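Local coordinates for ABC transporter substrate binding protein (Ribose) (Agrobacterium vitis S4, PDB 4WT7) that binds the sugar alcohol D-allitol between its two lobes and probably serves as the solute-binding component of an ABC transporter for carbohydrates, at residues Ile169-Asp172 with Gln173-Asn176; Val175-Ile178 with Lys179-Lys183; Ser224-Asp227 with Ile228-Leu231. All coordinates share one frame; numbering follows the deposited sequence.

Contact 1 (Ile169-Asp172 with Gln173-Asn176). With X9X (D-allitol), chain C.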
ATOM      1  N   ILE A 169       3.988  -9.012  -1.288  1.00  7.66           N
ATOM      2  CA  ILE A 169       5.235  -9.166  -0.528  1.00  7.66           C
ATOM      3  C   ILE A 169       4.933  -9.175   0.970  1.00  7.92           C
ATOM      4  O   ILE A 169       5.520  -9.960   1.735  1.00  8.12           O
ATOM      5  CB  ILE A 169       6.263  -8.061  -0.901  1.00  7.37           C
ATOM      6  CG1 ILE A 169       6.610  -8.140  -2.403  1.00  7.18           C
ATOM      7  CG2 ILE A 169       7.537  -8.133  -0.027  1.00  7.42           C
ATOM      8  CD1 ILE A 169       7.457  -6.876  -2.868  1.00  7.84           C
ATOM      9  N   ARG A 170       4.041  -8.291   1.408  1.00  7.97           N
ATOM     10  CA  ARG A 170       3.737  -8.214   2.828  1.00  8.27           C
ATOM     11  C   ARG A 170       3.127  -9.533   3.290  1.00  8.64           C
ATOM     12  O   ARG A 170       3.487 -10.047   4.344  1.00  8.92           O
ATOM     13  CB  ARG A 170       2.784  -7.043   3.131  1.00  8.31           C
ATOM     14  CG  ARG A 170       3.442  -5.655   3.019  1.00  8.07           C
ATOM     15  CD  ARG A 170       2.442  -4.548   2.768  1.00  8.04           C
ATOM     16  NE  ARG A 170       3.076  -3.384   2.158  1.00  7.76           N
ATOM     17  CZ  ARG A 170       2.425  -2.330   1.662  1.00  7.68           C
ATOM     18  NH1 ARG A 170       1.098  -2.249   1.705  1.00  7.85           N
ATOM     19  NH2 ARG A 170       3.100  -1.377   1.093  1.00  7.47           N
ATOM     20  N   TYR A 171       2.232 -10.106   2.480  1.00  8.90           N
ATOM     21  CA  TYR A 171       1.608 -11.362   2.852  1.00  9.08           C
ATOM     22  C   TYR A 171       2.649 -12.477   2.890  1.00  9.15           C
ATOM     23  O   TYR A 171       2.731 -13.227   3.882  1.00  9.52           O
ATOM     24  CB  TYR A 171       0.461 -11.710   1.906  1.00 10.02           C
ATOM     25  CG  TYR A 171      -0.108 -13.064   2.201  1.00  9.90           C
ATOM     26  CD1 TYR A 171      -0.929 -13.275   3.309  1.00 11.86           C
ATOM     27  CD2 TYR A 171       0.210 -14.147   1.412  1.00  9.65           C
ATOM     28  CE1 TYR A 171      -1.444 -14.530   3.575  1.00 10.51           C
ATOM     29  CE2 TYR A 171      -0.312 -15.412   1.677  1.00 11.37           C
ATOM     30  CZ  TYR A 171      -1.149 -15.591   2.757  1.00 10.55           C
ATOM     31  OH  TYR A 171      -1.641 -16.861   3.021  1.00 11.07           O
ATOM     32  N   ASP A 172       3.463 -12.573   1.843  1.00  8.85           N
ATOM     33  CA  ASP A 172       4.523 -13.576   1.800  1.00  8.92           C
ATOM     34  C   ASP A 172       5.416 -13.533   3.038  1.00  9.47           C
ATOM     35  O   ASP A 172       5.844 -14.558   3.583  1.00  9.36           O
ATOM     36  CB  ASP A 172       5.381 -13.396   0.532  1.00  9.53           C
ATOM     37  CG  ASP A 172       4.677 -13.870  -0.706  1.00  9.43           C
ATOM     38  OD1 ASP A 172       3.596 -14.494  -0.588  1.00  9.94           O
ATOM     39  OD2 ASP A 172       5.171 -13.626  -1.815  1.00  8.46           O
ATOM     40  N   GLN A 173       5.691 -12.327   3.514  1.00  9.12           N
ATOM     41  CA  GLN A 173       6.554 -12.199   4.673  1.00  9.29           C
ATOM     42  C   GLN A 173       5.862 -12.658   5.950  1.00 10.79           C
ATOM     43  O   GLN A 173       6.507 -13.223   6.831  1.00 10.96           O
ATOM     44  CB  GLN A 173       7.057 -10.778   4.790  1.00  9.03           C
ATOM     45  CG  GLN A 173       7.994 -10.412   3.655  1.00  9.07           C
ATOM     46  CD  GLN A 173       9.248 -11.300   3.645  1.00 10.72           C
ATOM     47  OE1 GLN A 173       9.303 -12.355   2.992  1.00 10.73           O
ATOM     48  NE2 GLN A 173      10.241 -10.882   4.406  1.00 10.86           N
ATOM     49  N   LEU A 174       4.560 -12.412   6.055  1.00  9.66           N
ATOM     50  CA  LEU A 174       3.797 -12.905   7.182  1.00 10.19           C
ATOM     51  C   LEU A 174       3.876 -14.419   7.161  1.00 10.50           C
ATOM     52  O   LEU A 174       4.174 -15.076   8.165  1.00 10.93           O
ATOM     53  CB  LEU A 174       2.347 -12.467   7.058  1.00 10.26           C
ATOM     54  CG  LEU A 174       1.415 -13.096   8.096  1.00 10.87           C
ATOM     55  CD1 LEU A 174       1.695 -12.477   9.470  1.00 11.16           C
ATOM     56  CD2 LEU A 174      -0.009 -12.894   7.656  1.00 10.94           C
ATOM     57  N   VAL A 175       3.605 -14.987   5.994  1.00 10.33           N
ATOM     58  CA  VAL A 175       3.591 -16.433   5.899  1.00 10.68           C
ATOM     59  C   VAL A 175       4.967 -16.923   6.352  1.00 13.09           C
ATOM     60  O   VAL A 175       5.105 -17.879   7.130  1.00 11.68           O
ATOM     61  CB  VAL A 175       3.305 -16.922   4.481  1.00 10.49           C
ATOM     62  CG1 VAL A 175       3.659 -18.370   4.376  1.00 10.83           C
ATOM     63  CG2 VAL A 175       1.854 -16.666   4.117  1.00 12.77           C
ATOM     64  N   ASN A 176       5.994 -16.245   5.889  1.00 19.31           N
ATOM     65  CA  ASN A 176       7.317 -16.760   6.106  1.00 17.92           C
ATOM     66  C   ASN A 176       7.827 -16.583   7.506  1.00 21.14           C
ATOM     67  O   ASN A 176       8.677 -17.347   7.962  1.00 21.61           O
ATOM     68  CB  ASN A 176       8.299 -16.140   5.163  1.00 17.27           C
ATOM     69  CG  ASN A 176       9.546 -16.919   5.120  1.00 22.93           C
ATOM     70  OD1 ASN A 176       9.548 -18.062   4.649  1.00 26.86           O
ATOM     71  ND2 ASN A 176      10.620 -16.358   5.666  1.00 25.03           N
TER
HETATM   72  OAA X9X C 401      -3.590  -1.992  -3.098  1.00 12.22           O
HETATM   73  CAG X9X C 401      -4.116  -1.593  -1.884  1.00  5.73           C
HETATM   74  CAI X9X C 401      -3.238  -0.836  -0.942  1.00  5.41           C
HETATM   75  OAC X9X C 401      -2.248  -1.656  -0.369  1.00  9.79           O
HETATM   76  CAK X9X C 401      -2.707   0.415  -1.579  1.00  1.73           C
HETATM   77  OAE X9X C 401      -3.811   1.079  -2.061  1.00 10.31           O
HETATM   78  CAL X9X C 401      -2.064   1.347  -0.550  1.00 12.27           C
HETATM   79  OAF X9X C 401      -2.944   1.653   0.475  1.00  9.48           O
HETATM   80  CAJ X9X C 401      -0.708   0.940  -0.008  1.00  8.59           C
HETATM   81  OAD X9X C 401      -0.768   0.013   1.020  1.00 10.55           O
HETATM   82  CAH X9X C 401       0.310   0.505  -1.041  1.00  7.04           C
HETATM   83  OAB X9X C 401       1.658   0.749  -0.700  1.00 10.03           O
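Y171 and V175, one helical turn apart on helix 165-178, meet through a methyl-on-ring contact, while R170 turns from the same helix to the ligand. V175 CG2 lies 3.8 Å from the centroid of the Y171 ring and 26° off its normal, a CH-pi contact displaced toward the CE2-CZ side; the nearest ring atom, Y171 CZ, is 3.5 Å from V175 CG2. With CG anti to the backbone N (chi1 175°), the tyrosine sends its ring outward from the helix, leaning only slightly toward the C-terminal end, far enough for V175 CG2 to lie over a face. L174 CD2 approaches the same ring obliquely and more loosely.

R170 provides the polar half. Its NH1 donates to OAD of D-allitol at 3.0 Å and its NH2 to OAB at 3.1 Å, each with an N-H...O angle of 161°. OAD sits at the edge of the guanidinium, in its plane. The chain is extended from CG to NE and runs back toward the N-terminal side of the helix, to the ligand.

Beneath both contacts run the helical backbone bonds, of which V175 N to Y171 O (2.9 Å) is the straightest of the set. Further out, NE of R170 bonds to N134 OD1 and NH1 also to A225 O, two anchors that fix the rotation of the guanidinium. Y171 OH bonds to E190, and D172 OD1 to Y162. The helix belongs to the beta-alpha-beta unit of strand 153-158, helix 165-178 and strand 184-186.

With NE and NH1 gripped by protein oxygens, the guanidinium is probably held in the orientation in which two N-H groups meet two ligand hydroxyls, a geometry consistent with recognition of the OAD and OAB pair.

Contact 2 (Val175-Ile178 with Lys179-Lys183)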
ATOM      1  N   VAL A 175       3.605 -14.987   5.994  1.00 10.33           N
ATOM      2  CA  VAL A 175       3.591 -16.433   5.899  1.00 10.68           C
ATOM      3  C   VAL A 175       4.967 -16.923   6.352  1.00 13.09           C
ATOM      4  O   VAL A 175       5.105 -17.879   7.130  1.00 11.68           O
ATOM      5  CB  VAL A 175       3.305 -16.922   4.481  1.00 10.49           C
ATOM      6  CG1 VAL A 175       3.659 -18.370   4.376  1.00 10.83           C
ATOM      7  CG2 VAL A 175       1.854 -16.666   4.117  1.00 12.77           C
ATOM      8  N   ASN A 176       5.994 -16.245   5.889  1.00 19.31           N
ATOM      9  CA  ASN A 176       7.317 -16.760   6.106  1.00 17.92           C
ATOM     10  C   ASN A 176       7.827 -16.583   7.506  1.00 21.14           C
ATOM     11  O   ASN A 176       8.677 -17.347   7.962  1.00 21.61           O
ATOM     12  CB  ASN A 176       8.299 -16.140   5.163  1.00 17.27           C
ATOM     13  CG  ASN A 176       9.546 -16.919   5.120  1.00 22.93           C
ATOM     14  OD1 ASN A 176       9.548 -18.062   4.649  1.00 26.86           O
ATOM     15  ND2 ASN A 176      10.620 -16.358   5.666  1.00 25.03           N
ATOM     16  N   VAL A 177       7.370 -15.526   8.164  1.00 10.69           N
ATOM     17  CA  VAL A 177       7.737 -15.331   9.536  1.00 11.08           C
ATOM     18  C   VAL A 177       7.049 -16.411  10.383  1.00 11.70           C
ATOM     19  O   VAL A 177       7.720 -17.097  11.138  1.00 12.10           O
ATOM     20  CB  VAL A 177       7.417 -13.914  10.006  1.00 10.96           C
ATOM     21  CG1 VAL A 177       7.532 -13.808  11.500  1.00 11.51           C
ATOM     22  CG2 VAL A 177       8.392 -12.940   9.339  1.00 10.47           C
ATOM     23  N   ILE A 178       5.744 -16.606  10.226  1.00 12.06           N
ATOM     24  CA  ILE A 178       5.042 -17.536  11.126  1.00 16.42           C
ATOM     25  C   ILE A 178       5.366 -19.009  10.841  1.00 17.13           C
ATOM     26  O   ILE A 178       5.177 -19.884  11.694  1.00 16.41           O
ATOM     27  CB  ILE A 178       3.489 -17.299  11.172  1.00 14.90           C
ATOM     28  CG1 ILE A 178       2.780 -17.843   9.931  1.00 15.68           C
ATOM     29  CG2 ILE A 178       3.187 -15.806  11.362  1.00 15.40           C
ATOM     30  CD1 ILE A 178       1.291 -17.505   9.886  1.00 14.22           C
ATOM     31  N   LYS A 179       5.831 -19.305   9.636  1.00 13.43           N
ATOM     32  CA  LYS A 179       6.395 -20.621   9.392  1.00 13.22           C
ATOM     33  C   LYS A 179       7.364 -21.104  10.513  1.00 16.34           C
ATOM     34  O   LYS A 179       7.424 -22.298  10.822  1.00 15.52           O
ATOM     35  CB  LYS A 179       7.093 -20.617   8.044  1.00 13.05           C
ATOM     36  CG  LYS A 179       7.656 -21.920   7.682  1.00 15.41           C
ATOM     37  CD  LYS A 179       7.922 -22.024   6.206  1.00 17.99           C
ATOM     38  CE  LYS A 179       9.384 -22.016   5.916  1.00 16.84           C
ATOM     39  NZ  LYS A 179       9.711 -22.570   4.548  1.00 15.83           N
ATOM     40  N   TYR A 180       8.108 -20.179  11.117  1.00 13.04           N
ATOM     41  CA  TYR A 180       9.099 -20.500  12.144  1.00 13.35           C
ATOM     42  C   TYR A 180       8.608 -20.260  13.586  1.00 14.54           C
ATOM     43  O   TYR A 180       9.416 -20.252  14.525  1.00 14.97           O
ATOM     44  CB  TYR A 180      10.382 -19.707  11.879  1.00 12.93           C
ATOM     45  CG  TYR A 180      10.982 -20.110  10.565  1.00 12.51           C
ATOM     46  CD1 TYR A 180      11.833 -21.192  10.488  1.00 12.78           C
ATOM     47  CD2 TYR A 180      10.618 -19.469   9.381  1.00 11.92           C
ATOM     48  CE1 TYR A 180      12.351 -21.602   9.277  1.00 12.47           C
ATOM     49  CE2 TYR A 180      11.128 -19.883   8.148  1.00 11.61           C
ATOM     50  CZ  TYR A 180      11.983 -20.961   8.107  1.00 11.90           C
ATOM     51  OH  TYR A 180      12.482 -21.405   6.910  1.00 11.67           O
ATOM     52  N   PHE A 181       7.300 -20.049  13.715  1.00 16.09           N
ATOM     53  CA  PHE A 181       6.563 -19.965  14.969  1.00 16.23           C
ATOM     54  C   PHE A 181       5.231 -20.706  14.752  1.00 16.49           C
ATOM     55  O   PHE A 181       4.178 -20.098  14.611  1.00 16.12           O
ATOM     56  CB  PHE A 181       6.314 -18.519  15.360  1.00 15.63           C
ATOM     57  CG  PHE A 181       7.571 -17.742  15.542  1.00 15.53           C
ATOM     58  CD1 PHE A 181       8.125 -17.066  14.486  1.00 15.09           C
ATOM     59  CD2 PHE A 181       8.215 -17.727  16.765  1.00 16.08           C
ATOM     60  CE1 PHE A 181       9.297 -16.390  14.630  1.00 15.19           C
ATOM     61  CE2 PHE A 181       9.370 -17.046  16.923  1.00 16.16           C
ATOM     62  CZ  PHE A 181       9.924 -16.368  15.844  1.00 15.72           C
ATOM     63  N   PRO A 182       5.300 -22.033  14.677  1.00 22.41           N
ATOM     64  CA  PRO A 182       4.210 -22.871  14.160  1.00 24.41           C
ATOM     65  C   PRO A 182       2.991 -23.019  15.090  1.00 22.59           C
ATOM     66  O   PRO A 182       2.029 -23.663  14.680  1.00 23.72           O
ATOM     67  CB  PRO A 182       4.889 -24.221  13.940  1.00 26.69           C
ATOM     68  CG  PRO A 182       5.990 -24.243  14.956  1.00 25.19           C
ATOM     69  CD  PRO A 182       6.467 -22.829  15.090  1.00 22.20           C
ATOM     70  N   LYS A 183       3.014 -22.426  16.284  1.00 22.19           N
ATOM     71  CA  LYS A 183       1.806 -22.324  17.104  1.00 22.63           C
ATOM     72  C   LYS A 183       0.959 -21.124  16.683  1.00 22.17           C
ATOM     73  O   LYS A 183      -0.128 -20.900  17.214  1.00 22.75           O
ATOM     74  CB  LYS A 183       2.161 -22.206  18.577  1.00 23.40           C
ATOM     75  CG  LYS A 183       2.977 -23.351  19.105  1.00 25.75           C
ATOM     76  CD  LYS A 183       2.899 -23.437  20.597  1.00 27.56           C
ATOM     77  CE  LYS A 183       4.118 -24.120  21.147  1.00 27.95           C
ATOM     78  NZ  LYS A 183       4.099 -24.122  22.637  1.00 30.13           N
TER
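Y180 and F181 bring their ring edges to carbonyls of the last turn of helix 165-178. Both aromatic side chains have CG anti to their own carbonyl carbon and beside the backbone N (chi1 -63° and -60°). Y180 CD2 comes 3.2 Å from N176 O, which lies in the ring plane at the edge. F181 CD1 sits 3.4 Å from V177 O, likewise at the ring edge in plane. I178 CG1 lies between its backbone N and carbonyl carbon (chi1 76°), placing it 3.4 Å from K179 N. The K179 chain, bent at chi3, crosses the N176 side chain, and K179 CG lies above one face of the Y180 ring, offset toward its rim.

K179 N still bonds to V175 O at 3.0 Å, the helical i to i+4 pattern. Y180 N then reaches V177 O at 3.1 Å, and F181 N reaches I178 O at 2.9 Å, closing a type I turn from I178 to F181. I178 and F181 both pack on V146, joining this exit to helix 134-148.

The in-plane approaches imply that weakly polarised aromatic C-H groups face carbonyl oxygens at the helix end, probably adding a modest electrostatic attraction to the turn's N-H bonds.

Contact 3 (Ser224-Asp227 with Ile228-Leu231). With X9X (D-allitol), chain C.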
ATOM      1  N   SER A 224      -3.693  -7.274   8.115  1.00 13.51           N
ATOM      2  CA  SER A 224      -4.065  -6.750   6.815  1.00 12.47           C
ATOM      3  C   SER A 224      -2.819  -6.161   6.187  1.00 11.83           C
ATOM      4  O   SER A 224      -1.905  -5.750   6.897  1.00 13.42           O
ATOM      5  CB  SER A 224      -5.101  -5.650   7.008  1.00 13.54           C
ATOM      6  OG  SER A 224      -6.179  -6.160   7.769  1.00 17.36           O
ATOM      7  N   ALA A 225      -2.815  -6.048   4.865  1.00 11.61           N
ATOM      8  CA  ALA A 225      -1.616  -5.621   4.139  1.00 11.07           C
ATOM      9  C   ALA A 225      -1.524  -4.095   4.057  1.00 10.77           C
ATOM     10  O   ALA A 225      -0.469  -3.535   3.717  1.00 10.35           O
ATOM     11  CB  ALA A 225      -1.603  -6.247   2.734  1.00 11.04           C
ATOM     12  N   TRP A 226      -2.644  -3.436   4.367  1.00 11.07           N
ATOM     13  CA  TRP A 226      -2.739  -1.994   4.428  1.00 10.95           C
ATOM     14  C   TRP A 226      -3.779  -1.676   5.501  1.00 11.44           C
ATOM     15  O   TRP A 226      -4.487  -2.560   5.938  1.00 11.84           O
ATOM     16  CB  TRP A 226      -3.105  -1.386   3.075  1.00 10.88           C
ATOM     17  CG  TRP A 226      -4.382  -1.900   2.509  1.00 11.35           C
ATOM     18  CD1 TRP A 226      -4.689  -3.203   2.210  1.00 11.58           C
ATOM     19  CD2 TRP A 226      -5.512  -1.129   2.139  1.00 11.73           C
ATOM     20  NE1 TRP A 226      -5.965  -3.293   1.703  1.00 12.09           N
ATOM     21  CE2 TRP A 226      -6.492  -2.031   1.636  1.00 12.20           C
ATOM     22  CE3 TRP A 226      -5.805   0.222   2.163  1.00 11.81           C
ATOM     23  CZ2 TRP A 226      -7.751  -1.599   1.197  1.00 12.75           C
ATOM     24  CZ3 TRP A 226      -7.039   0.647   1.719  1.00 12.34           C
ATOM     25  CH2 TRP A 226      -7.997  -0.254   1.250  1.00 12.81           C
ATOM     26  N   ASP A 227      -3.915  -0.420   5.886  1.00 11.47           N
ATOM     27  CA  ASP A 227      -4.502  -0.136   7.197  1.00 11.90           C
ATOM     28  C   ASP A 227      -5.979   0.297   7.233  1.00 12.49           C
ATOM     29  O   ASP A 227      -6.550   0.419   8.303  1.00 12.93           O
ATOM     30  CB  ASP A 227      -3.575   0.776   8.012  1.00 11.69           C
ATOM     31  CG  ASP A 227      -3.545   2.230   7.526  1.00 11.61           C
ATOM     32  OD1 ASP A 227      -4.201   2.558   6.509  1.00 11.68           O
ATOM     33  OD2 ASP A 227      -2.841   3.030   8.202  1.00 11.53           O
ATOM     34  N   ILE A 228      -6.609   0.471   6.071  1.00 12.58           N
ATOM     35  CA  ILE A 228      -8.020   0.806   6.046  1.00 13.24           C
ATOM     36  C   ILE A 228      -8.913  -0.378   6.444  1.00 14.15           C
ATOM     37  O   ILE A 228      -9.872  -0.184   7.217  1.00 15.05           O
ATOM     38  CB  ILE A 228      -8.401   1.448   4.689  1.00 13.27           C
ATOM     39  CG1 ILE A 228      -7.510   2.684   4.448  1.00 12.84           C
ATOM     40  CG2 ILE A 228      -9.847   1.853   4.654  1.00 14.04           C
ATOM     41  CD1 ILE A 228      -7.432   3.670   5.651  1.00 13.02           C
ATOM     42  N   PRO A 229      -8.601  -1.605   5.974  1.00 13.59           N
ATOM     43  CA  PRO A 229      -9.335  -2.757   6.544  1.00 14.13           C
ATOM     44  C   PRO A 229      -9.031  -2.889   8.046  1.00 14.23           C
ATOM     45  O   PRO A 229      -9.921  -3.226   8.869  1.00 14.87           O
ATOM     46  CB  PRO A 229      -8.774  -3.952   5.790  1.00 13.87           C
ATOM     47  CG  PRO A 229      -8.221  -3.361   4.505  1.00 13.38           C
ATOM     48  CD  PRO A 229      -7.768  -1.976   4.819  1.00 13.06           C
ATOM     49  N   GLN A 230      -7.782  -2.596   8.411  1.00 13.66           N
ATOM     50  CA  GLN A 230      -7.407  -2.580   9.817  1.00 13.77           C
ATOM     51  C   GLN A 230      -8.370  -1.694  10.602  1.00 14.34           C
ATOM     52  O   GLN A 230      -8.827  -2.076  11.669  1.00 14.84           O
ATOM     53  CB  GLN A 230      -5.957  -2.134  10.018  1.00 13.16           C
ATOM     54  CG  GLN A 230      -5.454  -2.206  11.459  1.00 13.32           C
ATOM     55  CD  GLN A 230      -4.053  -1.589  11.616  1.00 12.79           C
ATOM     56  OE1 GLN A 230      -3.500  -0.993  10.679  1.00 12.32           O
ATOM     57  NE2 GLN A 230      -3.484  -1.728  12.807  1.00 12.95           N
ATOM     58  N   LEU A 231      -8.662  -0.512  10.070  1.00 14.30           N
ATOM     59  CA  LEU A 231      -9.572   0.440  10.716  1.00 14.90           C
ATOM     60  C   LEU A 231     -10.965  -0.180  10.930  1.00 15.71           C
ATOM     61  O   LEU A 231     -11.501  -0.142  12.024  1.00 16.27           O
ATOM     62  CB  LEU A 231      -9.698   1.696   9.852  1.00 14.80           C
ATOM     63  CG  LEU A 231     -10.600   2.853  10.308  1.00 16.24           C
ATOM     64  CD1 LEU A 231     -10.295   3.229  11.752  1.00 15.65           C
ATOM     65  CD2 LEU A 231     -10.405   4.066   9.350  1.00 15.24           C
TER
HETATM   66  OAA X9X C 401      -3.590  -1.992  -3.098  1.00 12.22           O
HETATM   67  CAG X9X C 401      -4.116  -1.593  -1.884  1.00  5.73           C
HETATM   68  CAI X9X C 401      -3.238  -0.836  -0.942  1.00  5.41           C
HETATM   69  OAC X9X C 401      -2.248  -1.656  -0.369  1.00  9.79           O
HETATM   70  CAK X9X C 401      -2.707   0.415  -1.579  1.00  1.73           C
HETATM   71  OAE X9X C 401      -3.811   1.079  -2.061  1.00 10.31           O
HETATM   72  CAL X9X C 401      -2.064   1.347  -0.550  1.00 12.27           C
HETATM   73  OAF X9X C 401      -2.944   1.653   0.475  1.00  9.48           O
HETATM   74  CAJ X9X C 401      -0.708   0.940  -0.008  1.00  8.59           C
HETATM   75  OAD X9X C 401      -0.768   0.013   1.020  1.00 10.55           O
HETATM   76  CAH X9X C 401       0.310   0.505  -1.041  1.00  7.04           C
HETATM   77  OAB X9X C 401       1.658   0.749  -0.700  1.00 10.03           O
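W226 adopts chi1 57°, with CG between its backbone N and carbonyl carbon, a setting that stands the indole upright between D-allitol and P229. P229 CD lies 3.5 Å from the centroid of the six-membered ring and 16° off its normal, a CH-pi contact over the face; CG of the proline continues across toward NE1 and CE2. The two side chains cross at about a right angle. Over the opposite indole face lies ligand carbon CAI, offset toward the rim, and the nearest W226-ligand approach is CB to OAD at 3.4 Å. I228 comes in obliquely, its CB 3.4 Å from W226 CZ3. The indole is therefore a slab with sugar alcohol on one face and the first turn of a helix on the other, and its NE1 is held by D193.

This loop joins strand 221-224 to helix 227-240 in one of the two alpha/beta lobes of the periplasmic binding protein fold, whose cleft holds the ligand; placing an aromatic residue against a sugar's carbon skeleton is a recurrent feature of carbohydrate-binding proteins.

At the start of this region D227 O accepts L231 N at 2.9 Å, with the donor tilted 29° from the carbonyl plane. Q230, extended beyond CG, sets OE1 3.2 Å from D227 CB, while its NE2 bonds to A269 O. The D227 carboxylate finds S253 OG through OD1, whereas OD2 lies near D270 OD2, a pairing that may raise the proton affinity of one of these acids. Two buried polar atoms, W226 O and I228 N, have no partner in the model.

Contacts 1 and 3 converge on the same D-allitol from different elements, with centres 15 Å apart. They are tied directly by R170 NH1 and A225 O, 2.9 Å apart, so the loop that carries W226 also braces the arginine. The ligand hydroxyl OAD is common to both: R170 donates to it, and W226 CB packs beside it. H44, D47, D120, D251 and Q273 supply further hydrogen bonds to the ligand. Contact 2 shares V175 and N176 with contact 1, its centre 10 Å away, and continues helix 165-178 to its end, away from the pocket; its nearest atoms lie about 11 Å from those of contact 3.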